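Local structure of poly-beta-1,6-N-acetyl-D-glucosamine export protein (Escherichia coli, 4Y25) at residues A[42-54]-A[64-76]. The protein exports the biofilm polysaccharide poly-beta-1,6-N-acetyl-D-glucosamine across the outer membrane, this chain being its C-terminal beta-barrel domain. Numbering follows the deposited sequence.
Sequences KDNWRGFAGFGYA and IVRDWLAGVEWRS
Asn44 lays its CB over one face of the Trp74 indole, and the next residue, Trp45, turns a face of its own to that indole. This second pair is T-shaped: the CD1 edge of Trp74 is directed at the five-membered ring of Trp45, with the planes at 72°, while Val72 CG1 touches the Trp45 rim in plane. On the other side of the sheet, Arg46 and Glu73 run side by side in a salt bridge. Arg46 NE donates to Glu73 OE1 at 3.0 Å and NH2 reaches the same oxygen at 3.3 Å, both on its syn side but tilted out of the carboxylate plane, from the same face; Glu73 OE2 is hydrogen-bonded to Trp80 NE1. Strands 45-55 and 64-76 form an antiparallel hairpin in the closed 16-stranded barrel, the C-terminal membrane domain of the exporter, consistent with its porin role. Phe48 has CG between its backbone N and carbonyl carbon (chi1 60°), which swings the ring across the neighbouring strand onto Gly71, whose CA makes a CH-pi contact 3.8 Å from the ring centroid. In the reverse direction, Leu69 folds CD1 over Gly50, 3.6 Å from Gly50 CA. Phe51 sits obliquely against Trp68. Tyr53 receives Ile64 CD1 over one face, 3.6 Å from its centroid, and the Arg66 guanidinium at its edge. At Ala54 the backbone pairs both ways with Val65.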
loop_
_atom_site.group_PDB
_atom_site.type_symbol
_atom_site.label_atom_id
_atom_site.label_comp_id
_atom_site.label_asym_id
_atom_site.label_seq_id
_atom_site.Cartn_x
_atom_site.Cartn_y
_atom_site.Cartn_z
ATOM N N LYS A 42 -18.442 8.544 19.515
ATOM C CA LYS A 42 -19.718 7.875 19.694
ATOM C C LYS A 42 -19.646 6.631 18.816
ATOM O O LYS A 42 -18.568 6.286 18.333
ATOM C CB LYS A 42 -20.909 8.776 19.356
ATOM C CG LYS A 42 -20.982 9.310 17.942
ATOM C CD LYS A 42 -22.068 10.378 17.875
ATOM C CE LYS A 42 -22.540 10.636 16.454
ATOM N NZ LYS A 42 -23.634 11.646 16.404
ATOM N N ASP A 43 -20.771 5.957 18.608
ATOM C CA ASP A 43 -20.754 4.612 18.031
ATOM C C ASP A 43 -20.088 4.491 16.656
ATOM O O ASP A 43 -19.567 3.430 16.313
ATOM C CB ASP A 43 -22.183 4.072 17.950
ATOM C CG ASP A 43 -22.797 3.860 19.318
ATOM O OD1 ASP A 43 -22.260 3.039 20.090
ATOM O OD2 ASP A 43 -23.812 4.517 19.625
ATOM N N ASN A 44 -20.086 5.569 15.876
ATOM C CA ASN A 44 -19.532 5.506 14.525
ATOM C C ASN A 44 -18.336 6.425 14.294
ATOM O O ASN A 44 -17.549 6.205 13.373
ATOM C CB ASN A 44 -20.620 5.831 13.499
ATOM C CG ASN A 44 -21.774 4.852 13.543
ATOM O OD1 ASN A 44 -21.619 3.711 13.980
ATOM N ND2 ASN A 44 -22.941 5.290 13.084
ATOM N N TRP A 45 -18.197 7.448 15.128
ATOM C CA TRP A 45 -17.173 8.465 14.912
ATOM C C TRP A 45 -15.877 8.193 15.666
ATOM O O TRP A 45 -15.888 7.862 16.852
ATOM C CB TRP A 45 -17.709 9.840 15.305
ATOM C CG TRP A 45 -18.720 10.370 14.345
ATOM C CD1 TRP A 45 -20.058 10.117 14.343
ATOM C CD2 TRP A 45 -18.474 11.244 13.238
ATOM N NE1 TRP A 45 -20.665 10.781 13.305
ATOM C CE2 TRP A 45 -19.713 11.481 12.611
ATOM C CE3 TRP A 45 -17.328 11.849 12.718
ATOM C CZ2 TRP A 45 -19.837 12.297 11.488
ATOM C CZ3 TRP A 45 -17.452 12.660 11.605
ATOM C CH2 TRP A 45 -18.698 12.876 11.002
ATOM N N ARG A 46 -14.760 8.337 14.960
ATOM C CA ARG A 46 -13.441 8.283 15.577
ATOM C C ARG A 46 -12.555 9.393 15.023
ATOM O O ARG A 46 -12.589 9.691 13.831
ATOM C CB ARG A 46 -12.780 6.918 15.354
ATOM C CG ARG A 46 -13.515 5.752 15.996
ATOM C CD ARG A 46 -12.610 4.540 16.164
ATOM N NE ARG A 46 -12.032 4.096 14.899
ATOM C CZ ARG A 46 -11.076 3.176 14.799
ATOM N NH1 ARG A 46 -10.589 2.600 15.890
ATOM N NH2 ARG A 46 -10.606 2.832 13.607
ATOM N N GLY A 47 -11.774 10.012 15.899
ATOM C CA GLY A 47 -10.801 11.002 15.482
ATOM C C GLY A 47 -9.407 10.421 15.611
ATOM O O GLY A 47 -9.142 9.625 16.511
ATOM N N PHE A 48 -8.512 10.804 14.708
ATOM C CA PHE A 48 -7.149 10.297 14.758
ATOM C C PHE A 48 -6.126 11.395 14.503
ATOM O O PHE A 48 -6.394 12.366 13.795
ATOM C CB PHE A 48 -6.956 9.160 13.747
ATOM C CG PHE A 48 -7.210 9.559 12.317
ATOM C CD1 PHE A 48 -6.192 10.088 11.538
ATOM C CD2 PHE A 48 -8.464 9.400 11.752
ATOM C CE1 PHE A 48 -6.425 10.459 10.225
ATOM C CE2 PHE A 48 -8.701 9.767 10.438
ATOM C CZ PHE A 48 -7.681 10.297 9.675
ATOM N N ALA A 49 -4.953 11.231 15.101
ATOM C CA ALA A 49 -3.807 12.081 14.819
ATOM C C ALA A 49 -2.609 11.182 14.555
ATOM O O ALA A 49 -2.569 10.045 15.027
ATOM C CB ALA A 49 -3.535 13.031 15.971
ATOM N N GLY A 50 -1.639 11.675 13.795
ATOM C CA GLY A 50 -0.512 10.843 13.428
ATOM C C GLY A 50 0.736 11.580 12.994
ATOM O O GLY A 50 0.796 12.809 13.021
ATOM N N PHE A 51 1.737 10.806 12.586
ATOM C CA PHE A 51 3.039 11.338 12.215
ATOM C C PHE A 51 3.650 10.504 11.094
ATOM O O PHE A 51 3.464 9.287 11.047
ATOM C CB PHE A 51 3.960 11.371 13.438
ATOM C CG PHE A 51 5.380 11.743 13.124
ATOM C CD1 PHE A 51 5.719 13.056 12.840
ATOM C CD2 PHE A 51 6.379 10.781 13.127
ATOM C CE1 PHE A 51 7.028 13.402 12.554
ATOM C CE2 PHE A 51 7.690 11.120 12.844
ATOM C CZ PHE A 51 8.016 12.432 12.557
ATOM N N GLY A 52 4.370 11.161 10.189
ATOM C CA GLY A 52 5.014 10.482 9.076
ATOM C C GLY A 52 6.453 10.933 8.912
ATOM O O GLY A 52 6.749 12.120 9.050
ATOM N N TYR A 53 7.342 9.987 8.615
ATOM C CA TYR A 53 8.778 10.254 8.551
ATOM C C TYR A 53 9.415 9.598 7.326
ATOM O O TYR A 53 9.147 8.433 7.031
ATOM C CB TYR A 53 9.455 9.756 9.834
ATOM C CG TYR A 53 10.958 9.946 9.893
ATOM C CD1 TYR A 53 11.823 8.968 9.411
ATOM C CD2 TYR A 53 11.510 11.091 10.453
ATOM C CE1 TYR A 53 13.193 9.135 9.469
ATOM C CE2 TYR A 53 12.881 11.259 10.527
ATOM C CZ TYR A 53 13.717 10.281 10.026
ATOM O OH TYR A 53 15.081 10.446 10.087
ATOM N N ALA A 54 10.269 10.339 6.623
ATOM C CA ALA A 54 10.944 9.797 5.445
ATOM C C ALA A 54 12.287 10.475 5.164
ATOM O O ALA A 54 12.331 11.618 4.710
ATOM C CB ALA A 54 10.041 9.909 4.229
ATOM N N ILE A 64 15.255 15.603 4.897
ATOM C CA ILE A 64 14.277 14.818 5.641
ATOM C C ILE A 64 12.859 15.388 5.509
ATOM O O ILE A 64 12.645 16.595 5.637
ATOM C CB ILE A 64 14.672 14.729 7.135
ATOM C CG1 ILE A 64 13.519 14.181 7.974
ATOM C CG2 ILE A 64 15.111 16.089 7.657
ATOM C CD1 ILE A 64 13.127 12.774 7.607
ATOM N N VAL A 65 11.898 14.504 5.247
ATOM C CA VAL A 65 10.495 14.881 5.106
ATOM C C VAL A 65 9.636 14.336 6.245
ATOM O O VAL A 65 9.611 13.129 6.487
ATOM C CB VAL A 65 9.918 14.374 3.776
ATOM C CG1 VAL A 65 8.584 15.050 3.488
ATOM C CG2 VAL A 65 10.905 14.618 2.644
ATOM N N ARG A 66 8.926 15.225 6.939
ATOM C CA ARG A 66 8.043 14.814 8.031
ATOM C C ARG A 66 6.592 15.234 7.790
ATOM O O ARG A 66 6.325 16.242 7.133
ATOM C CB ARG A 66 8.530 15.382 9.368
ATOM C CG ARG A 66 10.035 15.545 9.472
ATOM C CD ARG A 66 10.491 15.645 10.919
ATOM N NE ARG A 66 11.948 15.607 11.023
ATOM C CZ ARG A 66 12.622 14.838 11.874
ATOM N NH1 ARG A 66 11.973 14.033 12.705
ATOM N NH2 ARG A 66 13.948 14.875 11.893
ATOM N N ASP A 67 5.658 14.448 8.321
ATOM C CA ASP A 67 4.231 14.748 8.212
ATOM C C ASP A 67 3.565 14.817 9.577
ATOM O O ASP A 67 3.750 13.933 10.411
ATOM C CB ASP A 67 3.503 13.697 7.368
ATOM C CG ASP A 67 3.877 13.754 5.907
ATOM O OD1 ASP A 67 5.063 13.985 5.607
ATOM O OD2 ASP A 67 2.985 13.561 5.056
ATOM N N TRP A 68 2.783 15.866 9.795
ATOM C CA TRP A 68 1.876 15.908 10.932
ATOM C C TRP A 68 0.453 15.916 10.400
ATOM O O TRP A 68 0.090 16.774 9.600
ATOM C CB TRP A 68 2.142 17.128 11.810
ATOM C CG TRP A 68 3.439 17.036 12.543
ATOM C CD1 TRP A 68 3.666 16.405 13.732
ATOM C CD2 TRP A 68 4.696 17.580 12.131
ATOM N NE1 TRP A 68 4.987 16.528 14.088
ATOM C CE2 TRP A 68 5.640 17.246 13.122
ATOM C CE3 TRP A 68 5.114 18.321 11.021
ATOM C CZ2 TRP A 68 6.978 17.627 13.035
ATOM C CZ3 TRP A 68 6.441 18.697 10.939
ATOM C CH2 TRP A 68 7.357 18.350 11.939
ATOM N N LEU A 69 -0.347 14.948 10.832
ATOM C CA LEU A 69 -1.681 14.788 10.277
ATOM C C LEU A 69 -2.755 14.595 11.340
ATOM O O LEU A 69 -2.477 14.171 12.464
ATOM C CB LEU A 69 -1.703 13.612 9.297
ATOM C CG LEU A 69 -1.045 12.303 9.736
ATOM C CD1 LEU A 69 -2.083 11.328 10.270
ATOM C CD2 LEU A 69 -0.264 11.687 8.586
ATOM N N ALA A 70 -3.983 14.923 10.962
ATOM C CA ALA A 70 -5.144 14.752 11.818
ATOM C C ALA A 70 -6.383 14.626 10.945
ATOM O O ALA A 70 -6.481 15.268 9.900
ATOM C CB ALA A 70 -5.279 15.916 12.786
ATOM N N GLY A 71 -7.324 13.790 11.367
ATOM C CA GLY A 71 -8.539 13.588 10.604
ATOM C C GLY A 71 -9.613 12.862 11.384
ATOM O O GLY A 71 -9.409 12.481 12.536
ATOM N N VAL A 72 -10.764 12.670 10.750
ATOM C CA VAL A 72 -11.878 11.985 11.387
ATOM C C VAL A 72 -12.296 10.771 10.560
ATOM O O VAL A 72 -12.093 10.741 9.349
ATOM C CB VAL A 72 -13.088 12.921 11.573
ATOM C CG1 VAL A 72 -13.914 12.479 12.765
ATOM C CG2 VAL A 72 -12.627 14.360 11.756
ATOM N N GLU A 73 -12.869 9.771 11.221
ATOM C CA GLU A 73 -13.354 8.577 10.538
ATOM C C GLU A 73 -14.780 8.248 10.951
ATOM O O GLU A 73 -15.086 8.172 12.141
ATOM C CB GLU A 73 -12.450 7.376 10.827
ATOM C CG GLU A 73 -12.922 6.087 10.164
ATOM C CD GLU A 73 -12.437 4.838 10.877
ATOM O OE1 GLU A 73 -12.827 4.631 12.045
ATOM O OE2 GLU A 73 -11.672 4.060 10.269
ATOM N N TRP A 74 -15.651 8.053 9.967
ATOM C CA TRP A 74 -17.004 7.580 10.235
ATOM C C TRP A 74 -17.128 6.145 9.745
ATOM O O TRP A 74 -16.556 5.784 8.718
ATOM C CB TRP A 74 -18.048 8.475 9.567
ATOM C CG TRP A 74 -19.452 8.151 9.980
ATOM C CD1 TRP A 74 -20.125 8.651 11.056
ATOM C CD2 TRP A 74 -20.354 7.248 9.328
ATOM N NE1 TRP A 74 -21.390 8.121 11.114
ATOM C CE2 TRP A 74 -21.557 7.257 10.064
ATOM C CE3 TRP A 74 -20.263 6.436 8.193
ATOM C CZ2 TRP A 74 -22.660 6.484 9.703
ATOM C CZ3 TRP A 74 -21.359 5.671 7.835
ATOM C CH2 TRP A 74 -22.542 5.701 8.588
ATOM N N ARG A 75 -17.879 5.329 10.477
ATOM C CA ARG A 75 -17.893 3.892 10.230
ATOM C C ARG A 75 -19.207 3.239 10.663
ATOM O O ARG A 75 -19.505 3.118 11.852
ATOM C CB ARG A 75 -16.677 3.250 10.936
ATOM C CG ARG A 75 -16.642 1.716 11.192
ATOM C CD ARG A 75 -17.362 0.820 10.183
ATOM N NE ARG A 75 -17.482 -0.553 10.675
ATOM C CZ ARG A 75 -18.352 -0.941 11.604
ATOM N NH1 ARG A 75 -19.165 -0.058 12.169
ATOM N NH2 ARG A 75 -18.395 -2.210 11.988
ATOM N N SER A 76 -19.987 2.838 9.667
ATOM C CA SER A 76 -20.999 1.800 9.811
ATOM C C SER A 76 -20.577 0.678 8.878
ATOM O O SER A 76 -19.663 0.859 8.081
ATOM C CB SER A 76 -22.396 2.308 9.455
ATOM O OG SER A 76 -23.285 1.229 9.216
#